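Local coordinates for protein peptide amidase (PDB 1M22) that probably hydrolyses amide bonds, as a member of the amidase signature family, at residues 81-86 with 178-183; 89-94 with 125-130; 168-173 with 195-200. All coordinates share one frame; numbering follows the deposited sequence.

Interaction 1 of 3, residues 81-86 with 178-183; sequences IPLLLK and ASVAIG
Strand 82-86 runs parallel to the strand through Ala181 to Gly183, their axes 4.7 Å apart at closest approach and inclined by 17°. Leu84 sits opposite Ala181 and bonds to the residues flanking it: its N donates to Val180 O, and its O accepts Ile182 N at 3.0 Å. Ser179 N to Pro82 O starts the ladder and Lys86 N to Ile182 O, 3.1 Å, ends it. Leu85 and Ile182 point the same way from one face, Leu85 CD2 resting 3.6 Å from Ile182 CG1. Further back on that face, Leu83 CB touches Val180 CG2 at 3.7 Å. On the opposite face Leu84 CD1 meets Ala178 CB at 3.6 Å, and helix 167-174 packs there through Ser169, Ala172 and Val173. Just before the strand, Ile81 CG2, anti to its backbone N, comes 3.4 Å from Ser179 OG.

Lys86 departs from this apolar pattern. Its CG is placed anti to the backbone N (chi1 -177°); the extended chain beyond carries CD past Gly183 CA at 4.1 Å and NZ on to hydrogen bonds with the hydroxyls of Ser165, Ser166 and Thr184. Lys86 and Ser165 are active-site residues; the chemistry therefore implies a catalytic amine set by sheet bonds at its backbone and by three hydroxyls at its tip.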
loop_
_atom_site.group_PDB
_atom_site.type_symbol
_atom_site.label_atom_id
_atom_site.label_comp_id
_atom_site.label_asym_id
_atom_site.label_seq_id
_atom_site.Cartn_x
_atom_site.Cartn_y
_atom_site.Cartn_z
ATOM N N ILE A 81 -13.849 2.241 -13.787
ATOM C CA ILE A 81 -13.697 2.147 -12.332
ATOM C C ILE A 81 -12.846 3.288 -11.765
ATOM O O ILE A 81 -11.695 3.456 -12.155
ATOM C CB ILE A 81 -13.043 0.797 -11.946
ATOM C CG1 ILE A 81 -13.943 -0.362 -12.381
ATOM C CG2 ILE A 81 -12.770 0.752 -10.446
ATOM C CD1 ILE A 81 -15.278 -0.427 -11.666
ATOM N N PRO A 82 -13.408 4.088 -10.839
ATOM C CA PRO A 82 -12.667 5.208 -10.241
ATOM C C PRO A 82 -11.721 4.775 -9.127
ATOM O O PRO A 82 -12.107 4.008 -8.240
ATOM C CB PRO A 82 -13.772 6.120 -9.697
ATOM C CG PRO A 82 -15.012 5.685 -10.436
ATOM C CD PRO A 82 -14.840 4.196 -10.524
ATOM N N LEU A 83 -10.497 5.292 -9.160
ATOM C CA LEU A 83 -9.505 4.956 -8.147
ATOM C C LEU A 83 -8.672 6.158 -7.715
ATOM O O LEU A 83 -8.708 7.217 -8.349
ATOM C CB LEU A 83 -8.593 3.836 -8.666
ATOM C CG LEU A 83 -7.825 4.040 -9.976
ATOM C CD1 LEU A 83 -6.656 4.994 -9.764
ATOM C CD2 LEU A 83 -7.316 2.689 -10.471
ATOM N N LEU A 84 -7.937 5.989 -6.620
ATOM C CA LEU A 84 -7.071 7.038 -6.079
ATOM C C LEU A 84 -5.622 6.561 -6.051
ATOM O O LEU A 84 -5.359 5.364 -5.921
ATOM C CB LEU A 84 -7.528 7.419 -4.670
ATOM C CG LEU A 84 -8.827 8.229 -4.597
ATOM C CD1 LEU A 84 -9.410 8.122 -3.202
ATOM C CD2 LEU A 84 -8.560 9.686 -4.960
ATOM N N LEU A 85 -4.688 7.503 -6.157
ATOM C CA LEU A 85 -3.258 7.196 -6.177
ATOM C C LEU A 85 -2.485 7.924 -5.086
ATOM O O LEU A 85 -2.639 9.135 -4.926
ATOM C CB LEU A 85 -2.655 7.619 -7.519
ATOM C CG LEU A 85 -3.240 7.067 -8.817
ATOM C CD1 LEU A 85 -2.704 7.872 -9.988
ATOM C CD2 LEU A 85 -2.887 5.595 -8.958
ATOM N N LYS A 86 -1.645 7.201 -4.348
ATOM C CA LYS A 86 -0.817 7.818 -3.313
ATOM C C LYS A 86 -0.024 8.948 -3.986
ATOM O O LYS A 86 0.471 8.784 -5.106
ATOM C CB LYS A 86 0.131 6.774 -2.724
ATOM C CG LYS A 86 1.002 7.264 -1.580
ATOM C CD LYS A 86 1.777 6.089 -0.999
ATOM C CE LYS A 86 2.659 6.478 0.175
ATOM N NZ LYS A 86 3.352 5.285 0.739
ATOM N N ALA A 178 -13.555 5.850 -2.996
ATOM C CA ALA A 178 -13.184 5.377 -4.326
ATOM C C ALA A 178 -13.377 3.868 -4.334
ATOM O O ALA A 178 -13.583 3.262 -3.286
ATOM C CB ALA A 178 -11.731 5.721 -4.635
ATOM N N SER A 179 -13.320 3.262 -5.514
ATOM C CA SER A 179 -13.478 1.816 -5.619
ATOM C C SER A 179 -12.261 1.116 -5.032
ATOM O O SER A 179 -12.394 0.220 -4.199
ATOM C CB SER A 179 -13.644 1.407 -7.082
ATOM O OG SER A 179 -13.555 0.001 -7.228
ATOM N N VAL A 180 -11.082 1.540 -5.477
ATOM C CA VAL A 180 -9.813 0.978 -5.027
ATOM C C VAL A 180 -8.762 2.085 -5.016
ATOM O O VAL A 180 -9.019 3.203 -5.469
ATOM C CB VAL A 180 -9.335 -0.146 -5.977
ATOM C CG1 VAL A 180 -10.301 -1.320 -5.927
ATOM C CG2 VAL A 180 -9.228 0.386 -7.403
ATOM N N ALA A 181 -7.577 1.773 -4.506
ATOM C CA ALA A 181 -6.493 2.745 -4.453
ATOM C C ALA A 181 -5.139 2.066 -4.579
ATOM O O ALA A 181 -5.020 0.848 -4.430
ATOM C CB ALA A 181 -6.553 3.537 -3.146
ATOM N N ILE A 182 -4.121 2.869 -4.871
ATOM C CA ILE A 182 -2.759 2.372 -4.991
ATOM C C ILE A 182 -1.919 3.013 -3.894
ATOM O O ILE A 182 -2.003 4.227 -3.656
ATOM C CB ILE A 182 -2.106 2.749 -6.348
ATOM C CG1 ILE A 182 -2.980 2.295 -7.519
ATOM C CG2 ILE A 182 -0.722 2.112 -6.444
ATOM C CD1 ILE A 182 -3.187 0.800 -7.597
ATOM N N GLY A 183 -1.128 2.193 -3.217
ATOM C CA GLY A 183 -0.236 2.701 -2.192
ATOM C C GLY A 183 1.163 2.233 -2.543
ATOM O O GLY A 183 1.372 1.642 -3.603
#

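Interaction 2 of 3, residues 89-94 with 125-130; sequences INAAPM and LGKTNL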
loop_
_atom_site.group_PDB
_atom_site.type_symbol
_atom_site.label_atom_id
_atom_site.label_comp_id
_atom_site.label_asym_id
_atom_site.label_seq_id
_atom_site.Cartn_x
_atom_site.Cartn_y
_atom_site.Cartn_z
ATOM N N ILE A 89 3.198 8.957 -6.494
ATOM C CA ILE A 89 3.090 8.326 -7.814
ATOM C C ILE A 89 2.730 9.385 -8.864
ATOM O O ILE A 89 1.693 10.041 -8.760
ATOM C CB ILE A 89 1.989 7.232 -7.813
ATOM C CG1 ILE A 89 2.299 6.176 -6.746
ATOM C CG2 ILE A 89 1.875 6.599 -9.199
ATOM C CD1 ILE A 89 1.178 5.168 -6.514
ATOM N N ASN A 90 3.583 9.550 -9.873
ATOM C CA ASN A 90 3.349 10.540 -10.926
ATOM C C ASN A 90 2.048 10.287 -11.683
ATOM O O ASN A 90 1.782 9.166 -12.116
ATOM C CB ASN A 90 4.498 10.536 -11.942
ATOM C CG ASN A 90 5.826 10.967 -11.346
ATOM O OD1 ASN A 90 5.915 11.338 -10.179
ATOM N ND2 ASN A 90 6.874 10.923 -12.165
ATOM N N ALA A 91 1.252 11.339 -11.862
ATOM C CA ALA A 91 -0.008 11.223 -12.588
ATOM C C ALA A 91 -0.498 12.585 -13.065
ATOM O O ALA A 91 -0.954 13.404 -12.269
ATOM C CB ALA A 91 -1.072 10.567 -11.706
ATOM N N ALA A 92 -0.395 12.825 -14.366
ATOM C CA ALA A 92 -0.851 14.086 -14.934
ATOM C C ALA A 92 -2.376 14.119 -14.859
ATOM O O ALA A 92 -3.026 13.073 -14.887
ATOM C CB ALA A 92 -0.390 14.200 -16.380
ATOM N N PRO A 93 -2.971 15.319 -14.776
ATOM C CA PRO A 93 -2.337 16.641 -14.749
ATOM C C PRO A 93 -2.141 17.176 -13.331
ATOM O O PRO A 93 -1.927 18.372 -13.132
ATOM C CB PRO A 93 -3.322 17.487 -15.535
ATOM C CG PRO A 93 -4.628 16.968 -15.017
ATOM C CD PRO A 93 -4.426 15.453 -14.979
ATOM N N MET A 94 -2.222 16.289 -12.349
ATOM C CA MET A 94 -2.067 16.675 -10.953
ATOM C C MET A 94 -0.600 16.793 -10.573
ATOM O O MET A 94 0.287 16.364 -11.310
ATOM C CB MET A 94 -2.728 15.632 -10.055
ATOM C CG MET A 94 -4.188 15.383 -10.377
ATOM S SD MET A 94 -4.711 13.721 -9.927
ATOM C CE MET A 94 -4.319 12.842 -11.440
ATOM N N LEU A 125 -9.425 9.521 -9.840
ATOM C CA LEU A 125 -10.178 10.531 -9.100
ATOM C C LEU A 125 -9.272 11.614 -8.528
ATOM O O LEU A 125 -9.677 12.771 -8.406
ATOM C CB LEU A 125 -10.946 9.895 -7.942
ATOM C CG LEU A 125 -12.183 9.045 -8.225
ATOM C CD1 LEU A 125 -12.635 8.383 -6.930
ATOM C CD2 LEU A 125 -13.297 9.911 -8.798
ATOM N N GLY A 126 -8.053 11.228 -8.168
ATOM C CA GLY A 126 -7.121 12.174 -7.590
ATOM C C GLY A 126 -5.989 11.480 -6.862
ATOM O O GLY A 126 -5.756 10.284 -7.059
ATOM N N LYS A 127 -5.300 12.233 -6.010
ATOM C CA LYS A 127 -4.161 11.736 -5.246
ATOM C C LYS A 127 -4.468 11.720 -3.754
ATOM O O LYS A 127 -5.210 12.567 -3.257
ATOM C CB LYS A 127 -2.940 12.630 -5.493
ATOM C CG LYS A 127 -2.672 12.962 -6.958
ATOM C CD LYS A 127 -2.353 11.723 -7.786
ATOM C CE LYS A 127 -1.014 11.114 -7.400
ATOM N NZ LYS A 127 0.136 12.031 -7.668
ATOM N N THR A 128 -3.890 10.761 -3.037
ATOM C CA THR A 128 -4.112 10.654 -1.602
ATOM C C THR A 128 -2.924 11.107 -0.765
ATOM O O THR A 128 -1.762 10.992 -1.170
ATOM C CB THR A 128 -4.475 9.215 -1.196
ATOM O OG1 THR A 128 -3.515 8.304 -1.749
ATOM C CG2 THR A 128 -5.870 8.864 -1.691
ATOM N N ASN A 129 -3.235 11.630 0.413
ATOM C CA ASN A 129 -2.218 12.109 1.329
ATOM C C ASN A 129 -1.373 10.954 1.849
ATOM O O ASN A 129 -1.795 9.794 1.840
ATOM C CB ASN A 129 -2.881 12.860 2.492
ATOM C CG ASN A 129 -1.889 13.649 3.321
ATOM O OD1 ASN A 129 -0.936 14.217 2.793
ATOM N ND2 ASN A 129 -2.128 13.712 4.627
ATOM N N LEU A 130 -0.174 11.286 2.306
ATOM C CA LEU A 130 0.759 10.300 2.824
ATOM C C LEU A 130 1.663 10.976 3.838
ATOM O O LEU A 130 1.765 12.207 3.866
ATOM C CB LEU A 130 1.642 9.760 1.690
ATOM C CG LEU A 130 2.576 10.786 1.024
ATOM C CD1 LEU A 130 3.705 10.068 0.301
ATOM C CD2 LEU A 130 1.792 11.671 0.058
HETATM O O HOH W 1 -0.531 13.581 -9.607
#
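Met94 lays its sulfur over the start of the Lys127 side chain, the two crossing at a slant: Met94 SD is 3.7 Å from Lys127 CG. The same sulfur lies 3.7 Å from Gly126 CA. Beyond CG, Lys127 does not stretch out. Its chi2, chi3 and chi4 are all bent in the same sense, with chi4 at -63° setting NZ, and the chain turns at each of these torsions, toward the loop. The curl carries CD past Ala91 CB at 4.3 Å and brings the amine to the loop backbone. There Lys127 NZ donates to Ile89 O at 2.8 Å; the C=O...N angle is 154° and the donor stands 26° from the carbonyl plane. A water 2.6 Å from Lys127 NZ continues the network, reaching Ala91 O at 2.7 Å. Ala91 O also takes a weak bond from Met94 N, across a turn that contains the cis peptide before Pro93. The amine has a salt-bridge partner in Asp87 and a weak bond to Ala95 O, so a buried, probably charged group is matched by a carboxylate and by carbonyl oxygens. Ile89 lies about 4 Å, side chain to side chain, from the active-site residue Lys86. The arrangement belongs to a beta-alpha-beta crossover: strand 82-86 leaves through this loop, continues through helix 112-119 and returns as the neighbouring parallel strand 123-128, whose Lys127 holds the outgoing loop in the amidase fold.

Interaction 3 of 3, residues 168-173 with 195-200; sequences GSAVAV and AINGVV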
loop_
_atom_site.group_PDB
_atom_site.type_symbol
_atom_site.label_atom_id
_atom_site.label_comp_id
_atom_site.label_asym_id
_atom_site.label_seq_id
_atom_site.Cartn_x
_atom_site.Cartn_y
_atom_site.Cartn_z
ATOM N N GLY A 168 -3.697 8.071 3.229
ATOM C CA GLY A 168 -4.881 8.454 2.487
ATOM C C GLY A 168 -5.472 7.347 1.646
ATOM O O GLY A 168 -6.692 7.247 1.516
ATOM N N SER A 169 -4.626 6.510 1.061
ATOM C CA SER A 169 -5.146 5.430 0.240
ATOM C C SER A 169 -5.939 4.428 1.069
ATOM O O SER A 169 -7.006 3.987 0.650
ATOM C CB SER A 169 -4.013 4.729 -0.509
ATOM O OG SER A 169 -3.565 5.531 -1.593
ATOM N N ALA A 170 -5.431 4.079 2.248
ATOM C CA ALA A 170 -6.126 3.132 3.112
ATOM C C ALA A 170 -7.436 3.733 3.620
ATOM O O ALA A 170 -8.485 3.088 3.575
ATOM C CB ALA A 170 -5.238 2.743 4.287
ATOM N N VAL A 171 -7.373 4.973 4.093
ATOM C CA VAL A 171 -8.558 5.646 4.605
ATOM C C VAL A 171 -9.612 5.824 3.516
ATOM O O VAL A 171 -10.796 5.577 3.748
ATOM C CB VAL A 171 -8.195 7.024 5.195
ATOM C CG1 VAL A 171 -9.461 7.815 5.505
ATOM C CG2 VAL A 171 -7.373 6.838 6.461
ATOM N N ALA A 172 -9.188 6.236 2.325
ATOM C CA ALA A 172 -10.131 6.436 1.228
ATOM C C ALA A 172 -10.887 5.155 0.886
ATOM O O ALA A 172 -12.099 5.175 0.672
ATOM C CB ALA A 172 -9.400 6.955 0.003
ATOM N N VAL A 173 -10.177 4.036 0.831
ATOM C CA VAL A 173 -10.827 2.774 0.518
ATOM C C VAL A 173 -11.773 2.355 1.646
ATOM O O VAL A 173 -12.889 1.896 1.397
ATOM C CB VAL A 173 -9.776 1.670 0.257
ATOM C CG1 VAL A 173 -10.450 0.313 0.147
ATOM C CG2 VAL A 173 -9.017 1.985 -1.027
ATOM N N ALA A 195 -4.223 -2.608 7.455
ATOM C CA ALA A 195 -4.749 -3.297 8.630
ATOM C C ALA A 195 -5.389 -2.325 9.622
ATOM O O ALA A 195 -6.469 -2.590 10.157
ATOM C CB ALA A 195 -3.633 -4.082 9.319
ATOM N N ILE A 196 -4.710 -1.207 9.860
ATOM C CA ILE A 196 -5.166 -0.183 10.798
ATOM C C ILE A 196 -6.515 0.420 10.401
ATOM O O ILE A 196 -7.298 0.837 11.266
ATOM C CB ILE A 196 -4.078 0.920 10.916
ATOM C CG1 ILE A 196 -2.892 0.384 11.727
ATOM C CG2 ILE A 196 -4.652 2.199 11.533
ATOM C CD1 ILE A 196 -3.163 0.240 13.210
ATOM N N ASN A 197 -6.791 0.448 9.101
ATOM C CA ASN A 197 -8.042 1.001 8.593
ATOM C C ASN A 197 -9.024 -0.055 8.074
ATOM O O ASN A 197 -9.941 0.256 7.315
ATOM C CB ASN A 197 -7.741 2.050 7.516
ATOM C CG ASN A 197 -7.021 3.265 8.078
ATOM O OD1 ASN A 197 -7.627 4.105 8.751
ATOM N ND2 ASN A 197 -5.721 3.360 7.821
ATOM N N GLY A 198 -8.817 -1.307 8.478
ATOM C CA GLY A 198 -9.730 -2.378 8.110
ATOM C C GLY A 198 -9.937 -2.737 6.654
ATOM O O GLY A 198 -11.052 -3.095 6.257
ATOM N N VAL A 199 -8.875 -2.670 5.859
ATOM C CA VAL A 199 -8.970 -3.013 4.446
ATOM C C VAL A 199 -7.858 -3.969 4.044
ATOM O O VAL A 199 -6.968 -4.283 4.841
ATOM C CB VAL A 199 -8.914 -1.754 3.535
ATOM C CG1 VAL A 199 -10.095 -0.842 3.837
ATOM C CG2 VAL A 199 -7.602 -1.012 3.730
ATOM N N VAL A 200 -7.935 -4.444 2.807
ATOM C CA VAL A 200 -6.940 -5.355 2.266
ATOM C C VAL A 200 -5.797 -4.547 1.664
ATOM O O VAL A 200 -6.019 -3.532 0.993
ATOM C CB VAL A 200 -7.554 -6.251 1.159
ATOM C CG1 VAL A 200 -6.465 -7.085 0.480
ATOM C CG2 VAL A 200 -8.629 -7.154 1.753
#
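Asn197 sets its amide against two successive residues of helix 167-174. With chi2 at -75°, the amide is turned so that ND2 meets Ala170 CB at 3.6 Å while OD1 meets Val171 CG2, also at 3.6 Å. The Val171 side chain starts out away from the partner segment, yet CG2, anti to the carbonyl carbon, reaches the amide, and the Val171 and Asn197 side chains cross at a slant. No hydrogen bond joins the two segments: ND2 of Asn197 donates to Pro193 O and Pro162 O, which restrains the rotation of the amide while its neighbours in the helix are methyl groups. Asn197 is where helix 191-196 stops. Gly198, at positive phi (62°), is the C' residue of a Schellman motif, with Val199 N bonded to Ala194 O and Gly198 N to Ala195 O. This reversal directs the chain toward strand 200-203 and puts Val199 against the helix one turn along. Val173 and Val199 also cross slantwise: Val199 CG1 meets Val173 CG1 at 3.9 Å, and Val199 CG2 lies 4.2 Å from Ala170 O. Ala170, whose CB faces the Asn197 and Val199 side chains, also packs on Met227 of strand 223-228.

How the interactions relate
Of the segments here, strand 82-86 comes first from the N terminus and the loop 89-94 follows at once. Interaction 2 closes when 125-130 returns beside strand 82-86, and it is nested inside the longer loop closed by interaction 1 at 178-183. Helix 167-174 opens interaction 3 before strand 180-185 is reached, and its partner 195-200 comes after, so interactions 1 and 3 cross; interactions 2 and 3 stand in series. The strands of interactions 1 and 2 are joined by Leu83 O to Leu125 N and Leu85 O to Thr128 N. Ser169 OG hydrogen-bonds with Thr128 OG1 and Ile182 O, joining helix 167-174 to both strands.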